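PDB 6UF3: polyisoprenyl-teichoic acid--peptidoglycan teichoic acid transferase TagV from Bacillus subtilis, which is an enzyme of the LytR-CpsA-Psr family, probably with a role at the bacterial cell envelope. Local coordinates for residues 5-17 with 85-97. Numbering follows the deposited sequence.
Sequences PFSILFMGIEDYA and QIPIDKYVTVDFD
Ser7 ties strand 6-13 to the loop leading into strand 90-94. Ser7 OG sits between the backbone N and the carbonyl carbon (chi1 58°), where it donates to Pro87 O at 2.6 Å and accepts from Asp89 N. Asp89 reaches back, its OD2 taking the Ser7 N-H on the anti lone pair at 2.9 Å. From Lys90 N to Ser7 O onward the strands run parallel, and the Met11 N-H meets Val92 O almost straight, at 171°.

Met11 leaves on the same face as Leu9, Tyr91 and Thr93. Met11 CB lies 3.9 Å from Val92 O, SD passes Thr93 OG1 at 4.1 Å, and the bend at chi3 (-80°) brings CE to 3.3 Å from Thr93 OG1 and against Tyr91 CB. Helix 72-84 covers this face, with Thr76 touching Leu9 and Met11. On the other face Phe10 and Val92 lie side by side, Phe10 CD2 3.7 Å from Val92 CB.

Past the strands, Glu14 lays CB over one face of the Phe96 ring, while the Tyr16 ring packs against Thr93 CG2 and the Asp95 side chain. A water bridges Tyr16 OH and Asp95 N, and Asp95 OD1 caps Gly98 N at the start of helix 96-105. Four hydrogen bonds between Ser7 and residues 87-90 thus fix the start of strand 90-94, while the helix-covered face is apolar enough to leave Thr93 OG1, buried against the thioether end of Met11, without a hydrogen-bond partner in the model.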
loop_
_atom_site.group_PDB
_atom_site.type_symbol
_atom_site.label_atom_id
_atom_site.label_comp_id
_atom_site.label_asym_id
_atom_site.label_seq_id
_atom_site.Cartn_x
_atom_site.Cartn_y
_atom_site.Cartn_z
ATOM N N PRO A 5 -5.584 9.991 15.830
ATOM C CA PRO A 5 -4.761 9.652 14.660
ATOM C C PRO A 5 -4.401 8.174 14.648
ATOM O O PRO A 5 -4.180 7.563 15.697
ATOM C CB PRO A 5 -3.509 10.518 14.837
ATOM C CG PRO A 5 -3.937 11.624 15.748
ATOM C CD PRO A 5 -4.973 11.045 16.656
ATOM N N PHE A 6 -4.329 7.606 13.449
ATOM C CA PHE A 6 -4.010 6.184 13.343
ATOM C C PHE A 6 -3.407 5.885 11.975
ATOM O O PHE A 6 -3.490 6.681 11.048
ATOM C CB PHE A 6 -5.256 5.327 13.602
ATOM C CG PHE A 6 -6.250 5.350 12.486
ATOM C CD1 PHE A 6 -7.136 6.411 12.351
ATOM C CD2 PHE A 6 -6.324 4.306 11.580
ATOM C CE1 PHE A 6 -8.068 6.428 11.326
ATOM C CE2 PHE A 6 -7.246 4.324 10.551
ATOM C CZ PHE A 6 -8.118 5.384 10.422
ATOM N N SER A 7 -2.800 4.708 11.850
ATOM C CA SER A 7 -2.139 4.324 10.614
ATOM C C SER A 7 -2.757 3.052 10.026
ATOM O O SER A 7 -3.354 2.247 10.739
ATOM C CB SER A 7 -0.643 4.087 10.857
ATOM O OG SER A 7 -0.507 3.073 11.852
ATOM N N ILE A 8 -2.608 2.898 8.710
ATOM C CA ILE A 8 -3.028 1.710 7.968
ATOM C C ILE A 8 -1.845 1.227 7.139
ATOM O O ILE A 8 -1.196 2.023 6.454
ATOM C CB ILE A 8 -4.220 1.985 7.034
ATOM C CG1 ILE A 8 -5.350 2.718 7.754
ATOM C CG2 ILE A 8 -4.725 0.660 6.428
ATOM C CD1 ILE A 8 -6.457 3.167 6.807
ATOM N N LEU A 9 -1.561 -0.074 7.199
ATOM C CA LEU A 9 -0.630 -0.701 6.267
ATOM C C LEU A 9 -1.429 -1.476 5.227
ATOM O O LEU A 9 -2.221 -2.363 5.576
ATOM C CB LEU A 9 0.346 -1.643 6.984
ATOM C CG LEU A 9 1.228 -2.505 6.053
ATOM C CD1 LEU A 9 2.164 -1.657 5.180
ATOM C CD2 LEU A 9 2.058 -3.541 6.862
ATOM N N PHE A 10 -1.206 -1.149 3.959
ATOM C CA PHE A 10 -1.791 -1.845 2.825
ATOM C C PHE A 10 -0.748 -2.795 2.255
ATOM O O PHE A 10 0.347 -2.369 1.882
ATOM C CB PHE A 10 -2.228 -0.850 1.744
ATOM C CG PHE A 10 -3.373 0.039 2.152
ATOM C CD1 PHE A 10 -3.133 1.245 2.799
ATOM C CD2 PHE A 10 -4.683 -0.321 1.868
ATOM C CE1 PHE A 10 -4.187 2.073 3.172
ATOM C CE2 PHE A 10 -5.734 0.492 2.247
ATOM C CZ PHE A 10 -5.480 1.694 2.889
ATOM N N MET A 11 -1.092 -4.078 2.197
ATOM C CA MET A 11 -0.225 -5.137 1.692
ATOM C C MET A 11 -0.867 -5.726 0.444
ATOM O O MET A 11 -2.028 -6.156 0.482
ATOM C CB MET A 11 -0.011 -6.216 2.758
ATOM C CG MET A 11 0.826 -5.739 3.935
ATOM S SD MET A 11 0.682 -6.822 5.389
ATOM C CE MET A 11 -0.882 -6.252 6.067
ATOM N N GLY A 12 -0.133 -5.704 -0.665
ATOM C CA GLY A 12 -0.519 -6.408 -1.872
ATOM C C GLY A 12 0.371 -7.631 -2.059
ATOM O O GLY A 12 1.596 -7.517 -2.027
ATOM N N ILE A 13 -0.271 -8.791 -2.228
ATOM C CA ILE A 13 0.437 -10.062 -2.355
ATOM C C ILE A 13 -0.138 -10.855 -3.523
ATOM O O ILE A 13 -1.202 -10.547 -4.056
ATOM C CB ILE A 13 0.368 -10.895 -1.062
ATOM C CG1 ILE A 13 -1.065 -11.355 -0.816
ATOM C CG2 ILE A 13 0.884 -10.098 0.132
ATOM C CD1 ILE A 13 -1.182 -12.289 0.356
ATOM N N GLU A 14 0.599 -11.884 -3.935
ATOM C CA GLU A 14 0.102 -12.824 -4.932
ATOM C C GLU A 14 -0.505 -14.055 -4.268
ATOM O O GLU A 14 -1.680 -14.370 -4.485
ATOM C CB GLU A 14 1.224 -13.233 -5.900
ATOM C CG GLU A 14 0.781 -14.256 -6.938
ATOM C CD GLU A 14 1.802 -14.475 -8.046
ATOM O OE1 GLU A 14 2.831 -13.766 -8.071
ATOM O OE2 GLU A 14 1.565 -15.360 -8.896
ATOM N N ASP A 15 0.275 -14.744 -3.437
ATOM C CA ASP A 15 -0.147 -15.975 -2.780
ATOM C C ASP A 15 -0.297 -15.730 -1.283
ATOM O O ASP A 15 0.678 -15.379 -0.607
ATOM C CB ASP A 15 0.859 -17.102 -3.024
ATOM C CG ASP A 15 1.010 -17.452 -4.494
ATOM O OD1 ASP A 15 -0.012 -17.722 -5.157
ATOM O OD2 ASP A 15 2.161 -17.456 -4.984
ATOM N N TYR A 16 -1.514 -15.929 -0.765
ATOM C CA TYR A 16 -1.693 -16.026 0.678
ATOM C C TYR A 16 -0.979 -17.245 1.264
ATOM O O TYR A 16 -0.638 -17.235 2.450
ATOM C CB TYR A 16 -3.181 -16.100 1.026
ATOM C CG TYR A 16 -3.900 -14.771 1.098
ATOM C CD1 TYR A 16 -3.620 -13.857 2.105
ATOM C CD2 TYR A 16 -4.885 -14.448 0.175
ATOM C CE1 TYR A 16 -4.287 -12.638 2.173
ATOM C CE2 TYR A 16 -5.557 -13.240 0.236
ATOM C CZ TYR A 16 -5.252 -12.337 1.234
ATOM O OH TYR A 16 -5.924 -11.131 1.287
ATOM N N ALA A 17 -0.732 -18.287 0.469
ATOM C CA ALA A 17 -0.096 -19.496 0.991
ATOM C C ALA A 17 0.775 -20.140 -0.077
ATOM O O ALA A 17 0.270 -20.537 -1.134
ATOM C CB ALA A 17 -1.156 -20.498 1.484
ATOM N N GLN A 85 9.257 3.070 13.005
ATOM C CA GLN A 85 9.170 3.493 14.400
ATOM C C GLN A 85 7.834 4.177 14.676
ATOM O O GLN A 85 7.760 5.215 15.330
ATOM C CB GLN A 85 10.351 4.385 14.780
ATOM C CG GLN A 85 11.634 3.606 14.928
ATOM C CD GLN A 85 11.595 2.661 16.107
ATOM O OE1 GLN A 85 11.629 3.090 17.260
ATOM N NE2 GLN A 85 11.532 1.366 15.826
ATOM N N ILE A 86 6.770 3.580 14.150
ATOM C CA ILE A 86 5.399 3.998 14.452
ATOM C C ILE A 86 4.562 2.751 14.670
ATOM O O ILE A 86 4.909 1.660 14.200
ATOM C CB ILE A 86 4.783 4.862 13.330
ATOM C CG1 ILE A 86 4.782 4.124 11.982
ATOM C CG2 ILE A 86 5.463 6.230 13.252
ATOM C CD1 ILE A 86 3.694 4.617 11.015
ATOM N N PRO A 87 3.464 2.874 15.401
ATOM C CA PRO A 87 2.510 1.766 15.458
ATOM C C PRO A 87 1.705 1.681 14.174
ATOM O O PRO A 87 1.396 2.692 13.537
ATOM C CB PRO A 87 1.623 2.124 16.657
ATOM C CG PRO A 87 1.750 3.581 16.810
ATOM C CD PRO A 87 3.095 3.983 16.298
ATOM N N ILE A 88 1.350 0.452 13.803
ATOM C CA ILE A 88 0.491 0.181 12.655
ATOM C C ILE A 88 -0.841 -0.287 13.234
ATOM O O ILE A 88 -0.977 -1.424 13.698
ATOM C CB ILE A 88 1.089 -0.866 11.698
ATOM C CG1 ILE A 88 2.312 -0.320 10.948
ATOM C CG2 ILE A 88 0.017 -1.385 10.712
ATOM C CD1 ILE A 88 2.039 0.938 10.109
ATOM N N ASP A 89 -1.837 0.592 13.231
ATOM C CA ASP A 89 -3.082 0.270 13.918
ATOM C C ASP A 89 -3.971 -0.658 13.098
ATOM O O ASP A 89 -4.596 -1.572 13.652
ATOM C CB ASP A 89 -3.820 1.574 14.254
ATOM C CG ASP A 89 -2.958 2.515 15.079
ATOM O OD1 ASP A 89 -2.697 2.207 16.265
ATOM O OD2 ASP A 89 -2.500 3.536 14.533
ATOM N N LYS A 90 -4.056 -0.429 11.790
ATOM C CA LYS A 90 -4.953 -1.166 10.911
ATOM C C LYS A 90 -4.157 -1.758 9.762
ATOM O O LYS A 90 -3.126 -1.218 9.357
ATOM C CB LYS A 90 -6.074 -0.259 10.333
ATOM C CG LYS A 90 -6.975 0.339 11.385
ATOM C CD LYS A 90 -7.772 -0.766 12.101
ATOM C CE LYS A 90 -8.873 -0.168 12.961
ATOM N NZ LYS A 90 -9.738 -1.179 13.641
ATOM N N TYR A 91 -4.655 -2.867 9.223
ATOM C CA TYR A 91 -4.033 -3.496 8.070
ATOM C C TYR A 91 -5.109 -3.871 7.064
ATOM O O TYR A 91 -6.261 -4.142 7.417
ATOM C CB TYR A 91 -3.201 -4.751 8.454
ATOM C CG TYR A 91 -4.009 -5.825 9.137
ATOM C CD1 TYR A 91 -4.685 -6.791 8.403
ATOM C CD2 TYR A 91 -4.110 -5.859 10.518
ATOM C CE1 TYR A 91 -5.440 -7.763 9.032
ATOM C CE2 TYR A 91 -4.855 -6.830 11.152
ATOM C CZ TYR A 91 -5.520 -7.767 10.408
ATOM O OH TYR A 91 -6.262 -8.720 11.054
ATOM N N VAL A 92 -4.707 -3.861 5.798
ATOM C CA VAL A 92 -5.519 -4.325 4.681
ATOM C C VAL A 92 -4.607 -5.182 3.817
ATOM O O VAL A 92 -3.572 -4.697 3.356
ATOM C CB VAL A 92 -6.083 -3.159 3.851
ATOM C CG1 VAL A 92 -6.800 -3.692 2.611
ATOM C CG2 VAL A 92 -7.008 -2.297 4.697
ATOM N N THR A 93 -4.968 -6.442 3.603
ATOM C CA THR A 93 -4.214 -7.317 2.712
ATOM C C THR A 93 -5.095 -7.677 1.527
ATOM O O THR A 93 -6.283 -7.970 1.699
ATOM C CB THR A 93 -3.753 -8.607 3.410
ATOM O OG1 THR A 93 -3.082 -8.296 4.635
ATOM C CG2 THR A 93 -2.793 -9.390 2.513
ATOM N N VAL A 94 -4.519 -7.664 0.329
ATOM C CA VAL A 94 -5.263 -8.085 -0.853
ATOM C C VAL A 94 -4.355 -8.907 -1.759
ATOM O O VAL A 94 -3.184 -8.559 -1.961
ATOM C CB VAL A 94 -5.879 -6.864 -1.571
ATOM C CG1 VAL A 94 -4.842 -6.044 -2.360
ATOM C CG2 VAL A 94 -7.024 -7.289 -2.414
ATOM N N ASP A 95 -4.872 -10.042 -2.259
ATOM C CA ASP A 95 -4.158 -10.813 -3.266
ATOM C C ASP A 95 -4.696 -10.385 -4.635
ATOM O O ASP A 95 -5.462 -9.414 -4.739
ATOM C CB ASP A 95 -4.216 -12.330 -2.977
ATOM C CG ASP A 95 -5.577 -12.953 -3.230
ATOM O OD1 ASP A 95 -6.568 -12.212 -3.400
ATOM O OD2 ASP A 95 -5.629 -14.205 -3.245
ATOM N N PHE A 96 -4.229 -11.042 -5.702
ATOM C CA PHE A 96 -4.576 -10.596 -7.052
ATOM C C PHE A 96 -6.078 -10.682 -7.289
ATOM O O PHE A 96 -6.690 -9.751 -7.829
ATOM C CB PHE A 96 -3.846 -11.425 -8.108
ATOM C CG PHE A 96 -2.372 -11.139 -8.215
ATOM C CD1 PHE A 96 -1.778 -10.154 -7.447
ATOM C CD2 PHE A 96 -1.582 -11.874 -9.090
ATOM C CE1 PHE A 96 -0.423 -9.900 -7.548
ATOM C CE2 PHE A 96 -0.222 -11.625 -9.197
ATOM C CZ PHE A 96 0.354 -10.635 -8.423
ATOM N N ASP A 97 -6.685 -11.813 -6.915
ATOM C CA ASP A 97 -8.120 -11.986 -7.142
ATOM C C ASP A 97 -8.923 -10.989 -6.320
ATOM O O ASP A 97 -9.878 -10.377 -6.819
ATOM C CB ASP A 97 -8.538 -13.421 -6.805
ATOM C CG ASP A 97 -9.993 -13.692 -7.137
ATOM O OD1 ASP A 97 -10.829 -13.678 -6.204
ATOM O OD2 ASP A 97 -10.297 -13.903 -8.335
HETATM O O HOH W 1 -7.575 -10.802 -0.784
#